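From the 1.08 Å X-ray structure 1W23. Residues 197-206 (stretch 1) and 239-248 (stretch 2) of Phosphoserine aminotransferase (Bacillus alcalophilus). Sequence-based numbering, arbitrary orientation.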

ATOM      1  N   ASN A 197      15.811  -1.561  -0.132  1.00 18.78           N
ATOM      2  CA  ASN A 197      16.554  -2.693   0.387  1.00 21.84           C
ATOM      3  C   ASN A 197      15.749  -3.826   0.960  1.00 20.01           C
ATOM      4  O   ASN A 197      16.354  -4.847   1.358  1.00 27.83           O
ATOM      5  N   LEU A 198      14.406  -3.635   0.989  1.00 17.89           N
ATOM      6  CA  LEU A 198      13.669  -4.669   1.662  1.00 20.95           C
ATOM      7  C   LEU A 198      12.661  -5.410   0.829  1.00 21.18           C
ATOM      8  O   LEU A 198      12.244  -6.489   1.227  1.00 22.58           O
ATOM      9  N   GLY A 199      12.251  -4.859  -0.292  1.00 24.83           N
ATOM     10  CA  GLY A 199      11.050  -5.562  -0.819  1.00 20.82           C
ATOM     11  C   GLY A 199      10.506  -4.604  -1.886  1.00 15.58           C
ATOM     12  O   GLY A 199      11.067  -3.572  -2.212  1.00 24.79           O
ATOM     13  N   PRO A 200       9.379  -4.935  -2.340  1.00 13.88           N
ATOM     14  CA  PRO A 200       8.696  -4.065  -3.289  1.00 14.26           C
ATOM     15  C   PRO A 200       7.964  -2.941  -2.526  1.00 10.78           C
ATOM     16  O   PRO A 200       7.892  -2.803  -1.372  1.00 17.72           O
ATOM     17  N   SER A 201       7.488  -2.030  -3.351  1.00 11.83           N
ATOM     18  CA  SER A 201       6.693  -0.924  -2.832  1.00  9.89           C
ATOM     19  C   SER A 201       5.360  -1.344  -2.308  1.00 10.53           C
ATOM     20  O   SER A 201       4.839  -2.392  -2.689  1.00 17.69           O
ATOM     21  N   GLY A 202       4.770  -0.514  -1.465  1.00  9.31           N
ATOM     22  CA  GLY A 202       3.467  -0.706  -0.917  1.00  9.78           C
ATOM     23  C   GLY A 202       3.429  -1.030   0.562  1.00  8.78           C
ATOM     24  O   GLY A 202       2.348  -1.051   1.173  1.00  9.94           O
ATOM     25  N   VAL A 203       4.594  -1.303   1.173  1.00  8.70           N
ATOM     26  CA  VAL A 203       4.692  -1.380   2.638  1.00  8.75           C
ATOM     27  C   VAL A 203       5.865  -0.525   3.100  1.00  8.22           C
ATOM     28  O   VAL A 203       6.889  -0.403   2.391  1.00  8.73           O
ATOM     29  N   THR A 204       5.680   0.027   4.280  1.00  8.19           N
ATOM     30  CA  THR A 204       6.649   0.850   4.992  1.00  8.29           C
ATOM     31  C   THR A 204       6.894   0.170   6.319  1.00  8.59           C
ATOM     32  O   THR A 204       5.952  -0.161   7.070  1.00  9.56           O
ATOM     33  N   VAL A 205       8.164  -0.089   6.631  1.00  8.71           N
ATOM     34  CA  VAL A 205       8.570  -0.673   7.916  1.00  9.00           C
ATOM     35  C   VAL A 205       8.817   0.439   8.917  1.00  9.30           C
ATOM     36  O   VAL A 205       9.528   1.412   8.634  1.00 10.24           O
ATOM     37  N   VAL A 206       8.179   0.349  10.078  1.00  9.44           N
ATOM     38  CA  VAL A 206       8.362   1.294  11.143  1.00  9.99           C
ATOM     39  C   VAL A 206       8.748   0.494  12.410  1.00 10.78           C
ATOM     40  O   VAL A 206       7.974  -0.325  12.869  1.00 13.85           O
ATOM     41  N   PRO A 239      -3.905  -5.477   5.501  1.00  9.46           N
ATOM     42  CA  PRO A 239      -2.511  -5.102   5.175  1.00  9.57           C
ATOM     43  C   PRO A 239      -2.209  -5.355   3.702  1.00  9.08           C
ATOM     44  O   PRO A 239      -2.953  -6.068   3.033  1.00  9.60           O
ATOM     45  N   PRO A 240      -1.096  -4.823   3.238  1.00  9.30           N
ATOM     46  CA  PRO A 240      -0.581  -5.095   1.878  1.00  9.29           C
ATOM     47  C   PRO A 240       0.095  -6.482   1.895  1.00  8.82           C
ATOM     48  O   PRO A 240       1.308  -6.607   2.064  1.00  9.21           O
ATOM     49  N   THR A 241      -0.717  -7.525   1.761  1.00  9.32           N
ATOM     50  CA  THR A 241      -0.251  -8.879   2.078  1.00  9.43           C
ATOM     51  C   THR A 241       0.847  -9.349   1.122  1.00  8.85           C
ATOM     52  O   THR A 241       1.815  -9.953   1.572  1.00  9.58           O
ATOM     53  N   PHE A 242       0.708  -9.062  -0.162  1.00  9.13           N
ATOM     54  CA  PHE A 242       1.743  -9.516  -1.115  1.00  8.84           C
ATOM     55  C   PHE A 242       3.049  -8.756  -0.874  1.00  8.60           C
ATOM     56  O   PHE A 242       4.146  -9.361  -0.928  1.00  9.14           O
ATOM     57  N   SER A 243       2.984  -7.476  -0.583  1.00  8.35           N
ATOM     58  CA  SER A 243       4.219  -6.714  -0.283  1.00  8.76           C
ATOM     59  C   SER A 243       4.895  -7.258   0.969  1.00  8.63           C
ATOM     60  O   SER A 243       6.154  -7.350   0.984  1.00  9.16           O
ATOM     61  N   ILE A 244       4.152  -7.588   2.005  1.00  8.70           N
ATOM     62  CA  ILE A 244       4.756  -8.135   3.226  1.00  8.77           C
ATOM     63  C   ILE A 244       5.316  -9.520   2.975  1.00  8.82           C
ATOM     64  O   ILE A 244       6.410  -9.871   3.488  1.00  9.08           O
ATOM     65  N   TYR A 245       4.644 -10.339   2.177  1.00  8.72           N
ATOM     66  CA  TYR A 245       5.182 -11.648   1.783  1.00  9.06           C
ATOM     67  C   TYR A 245       6.477 -11.466   1.021  1.00  8.42           C
ATOM     68  O   TYR A 245       7.476 -12.187   1.290  1.00  8.98           O
ATOM     69  N   MET A 246       6.554 -10.528   0.071  1.00  8.60           N
ATOM     70  CA  MET A 246       7.813 -10.327  -0.661  1.00  8.71           C
ATOM     71  C   MET A 246       8.903  -9.831   0.265  1.00  8.60           C
ATOM     72  O   MET A 246      10.077 -10.240   0.116  1.00  8.96           O
ATOM     73  N   LEU A 247       8.599  -8.929   1.202  1.00  8.50           N
ATOM     74  CA  LEU A 247       9.521  -8.491   2.217  1.00  8.66           C
ATOM     75  C   LEU A 247      10.072  -9.704   2.992  1.00  8.75           C
ATOM     76  O   LEU A 247      11.294  -9.824   3.183  1.00  9.12           O
ATOM     77  N   ARG A 248       9.198 -10.612   3.434  1.00  8.90           N
ATOM     78  CA  ARG A 248       9.653 -11.816   4.092  1.00  9.10           C
ATOM     79  C   ARG A 248      10.663 -12.537   3.212  1.00  8.98           C
ATOM     80  O   ARG A 248      11.732 -12.963   3.689  1.00  9.23           O
TER

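A helix packs closely against a loop and the start of a strand when small residues let the backbones approach and a few side chains, each in a well-defined rotamer, fill what remains. Residues 197-206 and 239-248 of phosphoserine aminotransferase illustrate this. Pro240 occupies the N-cap position, right before the helix that begins at Thr241, and Ser243, Met246 and Leu247 carry most of the helix's contact with the other stretch.

Ser243 supplies the one hydrogen bond between the stretches. Its CB points toward the loop, and with chi1 at -65° (m) its OG donates to Ser201 O at 3.0 Å. Ser201 itself turns its CB away, in the p rotamer, and its hydroxyl is satisfied elsewhere in the structure. Gly202 leaves room for this bond: a CB there would lie 3.0 Å from Ser243 OG, a clash, and its backbone angles independently call for glycine.

Gly199 plays a similar part, its CA 4.5 Å from Leu247 CA. Here too the backbone angles demand glycine, and a CB would also strike Pro200 CD. Pro200, its ring C-gamma endo, points its CB toward the helix, and its CD lies 3.3 Å from CB of Met246, whose side chain is m throughout (mmm).

Leu247 has the largest area covered by the other stretch. Its CB points sideways, but chi1 t and chi2 p bring its end nearer, so that CD1 lies 3.5 Å from Leu198 CB while CD2 reaches Val205 CG2 (t rotamer) at 4.1 Å. Leu198 O, buried without a hydrogen-bonding partner, receives a CA-H...O contact from Leu247 CA at 3.5 Å, nearly linear at the hydrogen.

Val203 packs near the start of the helix. Pointing toward the helix with chi1 at 67° (p), it sets CG2 3.8 Å from Ile244 CG1 and CG1 3.9 Å from Ser243 CB, while its CB rests 3.9 Å from Pro240 CG.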

ATOM      1  CB  ASN A 197      17.454  -2.252   1.543  1.00 21.45           C
ATOM      2  CG  ASN A 197      18.791  -1.905   1.068  1.00 11.92           C
ATOM      3  OD1 ASN A 197      19.250  -2.212  -0.034  1.00 13.75           O
ATOM      4  ND2 ASN A 197      19.429  -1.359   2.061  1.00 25.38           N
ATOM      5  CB  LEU A 198      13.002  -4.096   2.888  1.00 17.58           C
ATOM      6  CG  LEU A 198      13.926  -3.434   3.897  1.00 19.28           C
ATOM      7  CD1 LEU A 198      13.095  -2.917   5.071  1.00 23.99           C
ATOM      8  CD2 LEU A 198      15.012  -4.399   4.353  1.00 29.66           C
ATOM      9  CB  PRO A 200       7.757  -4.998  -4.078  1.00 14.67           C
ATOM     10  CG  PRO A 200       7.335  -5.987  -3.026  1.00 18.93           C
ATOM     11  CD  PRO A 200       8.651  -6.255  -2.311  1.00 20.57           C
ATOM     12  CB  SER A 201       6.524   0.113  -3.962  1.00 15.92           C
ATOM     13  OG  SER A 201       5.657  -0.430  -4.932  1.00 30.67           O
ATOM     14  CB  VAL A 203       4.771  -2.835   3.110  1.00  9.08           C
ATOM     15  CG1 VAL A 203       6.097  -3.520   2.680  1.00 10.13           C
ATOM     16  CG2 VAL A 203       4.547  -2.937   4.641  1.00 10.60           C
ATOM     17  CB  THR A 204       6.099   2.267   5.177  1.00  8.98           C
ATOM     18  OG1 THR A 204       5.815   2.832   3.878  1.00  9.60           O
ATOM     19  CG2 THR A 204       7.077   3.191   5.853  1.00  9.92           C
ATOM     20  CB  VAL A 205       9.837  -1.536   7.737  1.00 10.55           C
ATOM     21  CG1 VAL A 205      10.383  -2.003   9.073  1.00 13.36           C
ATOM     22  CG2 VAL A 205       9.554  -2.687   6.790  1.00 12.98           C
ATOM     23  CB  VAL A 206       7.108   2.142  11.404  1.00 11.68           C
ATOM     24  CG1 VAL A 206       7.361   3.200  12.460  1.00 15.23           C
ATOM     25  CG2 VAL A 206       6.624   2.790  10.093  1.00 13.82           C
ATOM     26  CB  PRO A 239      -1.702  -6.002   6.073  1.00 10.84           C
ATOM     27  CG  PRO A 239      -2.564  -7.225   6.256  1.00 12.76           C
ATOM     28  CD  PRO A 239      -3.979  -6.744   6.241  1.00 10.05           C
ATOM     29  CB  PRO A 240       0.366  -3.932   1.630  1.00  9.63           C
ATOM     30  CG  PRO A 240       0.912  -3.613   2.997  1.00  9.82           C
ATOM     31  CD  PRO A 240      -0.257  -3.820   3.927  1.00 10.24           C
ATOM     32  CB  THR A 241      -1.417  -9.887   2.065  1.00  9.26           C
ATOM     33  OG1 THR A 241      -2.106  -9.772   0.816  1.00 10.42           O
ATOM     34  CG2 THR A 241      -2.386  -9.678   3.206  1.00 10.80           C
ATOM     35  CB  PHE A 242       1.293  -9.418  -2.561  1.00  9.32           C
ATOM     36  CG  PHE A 242       2.263 -10.134  -3.504  1.00  9.69           C
ATOM     37  CD1 PHE A 242       2.327 -11.517  -3.509  1.00 11.29           C
ATOM     38  CD2 PHE A 242       3.079  -9.442  -4.352  1.00 11.49           C
ATOM     39  CE1 PHE A 242       3.205 -12.166  -4.338  1.00 12.25           C
ATOM     40  CE2 PHE A 242       3.970 -10.106  -5.193  1.00 12.93           C
ATOM     41  CZ  PHE A 242       4.019 -11.496  -5.209  1.00 12.39           C
ATOM     42  CB  SER A 243       3.934  -5.228  -0.149  1.00 10.04           C
ATOM     43  OG  SER A 243       3.492  -4.677  -1.356  1.00 12.55           O
ATOM     44  CB  ILE A 244       3.737  -8.076   4.392  1.00  9.00           C
ATOM     45  CG1 ILE A 244       3.468  -6.615   4.776  1.00  8.72           C
ATOM     46  CG2 ILE A 244       4.214  -8.897   5.574  1.00  9.47           C
ATOM     47  CD1 ILE A 244       2.199  -6.371   5.574  1.00 10.19           C
ATOM     48  CB  TYR A 245       4.092 -12.340   0.916  1.00  9.62           C
ATOM     49  CG  TYR A 245       4.644 -13.447   0.072  1.00  9.11           C
ATOM     50  CD1 TYR A 245       4.856 -14.732   0.566  1.00  9.79           C
ATOM     51  CD2 TYR A 245       4.983 -13.236  -1.263  1.00  9.96           C
ATOM     52  CE1 TYR A 245       5.365 -15.735  -0.239  1.00  9.84           C
ATOM     53  CE2 TYR A 245       5.515 -14.217  -2.044  1.00 10.84           C
ATOM     54  CZ  TYR A 245       5.703 -15.490  -1.514  1.00 10.24           C
ATOM     55  OH  TYR A 245       6.257 -16.441  -2.341  1.00 12.62           O
ATOM     56  CB  MET A 246       7.597  -9.367  -1.833  1.00  8.77           C
ATOM     57  CG  MET A 246       6.856  -9.978  -2.989  1.00 10.52           C
ATOM     58  SD  MET A 246       7.657 -11.369  -3.758  1.00 12.51           S
ATOM     59  CE  MET A 246       9.267 -10.761  -4.133  1.00 13.39           C
ATOM     60  CB  LEU A 247       8.816  -7.498   3.154  1.00  9.39           C
ATOM     61  CG  LEU A 247       9.549  -7.115   4.453  1.00 11.42           C
ATOM     62  CD1 LEU A 247      10.792  -6.394   4.272  1.00 16.44           C
ATOM     63  CD2 LEU A 247       8.552  -6.365   5.350  1.00 18.46           C
ATOM     64  CB  ARG A 248       8.412 -12.666   4.453  1.00  9.19           C
ATOM     65  CG  ARG A 248       8.684 -13.862   5.382  1.00 10.61           C
ATOM     66  CD  ARG A 248       9.434 -15.062   4.768  1.00 10.71           C
ATOM     67  NE  ARG A 248       8.765 -15.540   3.531  1.00 10.66           N
ATOM     68  CZ  ARG A 248       7.816 -16.443   3.539  1.00 11.29           C
ATOM     69  NH1 ARG A 248       7.412 -17.056   4.651  1.00 13.47           N
ATOM     70  NH2 ARG A 248       7.219 -16.765   2.367  1.00 12.79           N
TER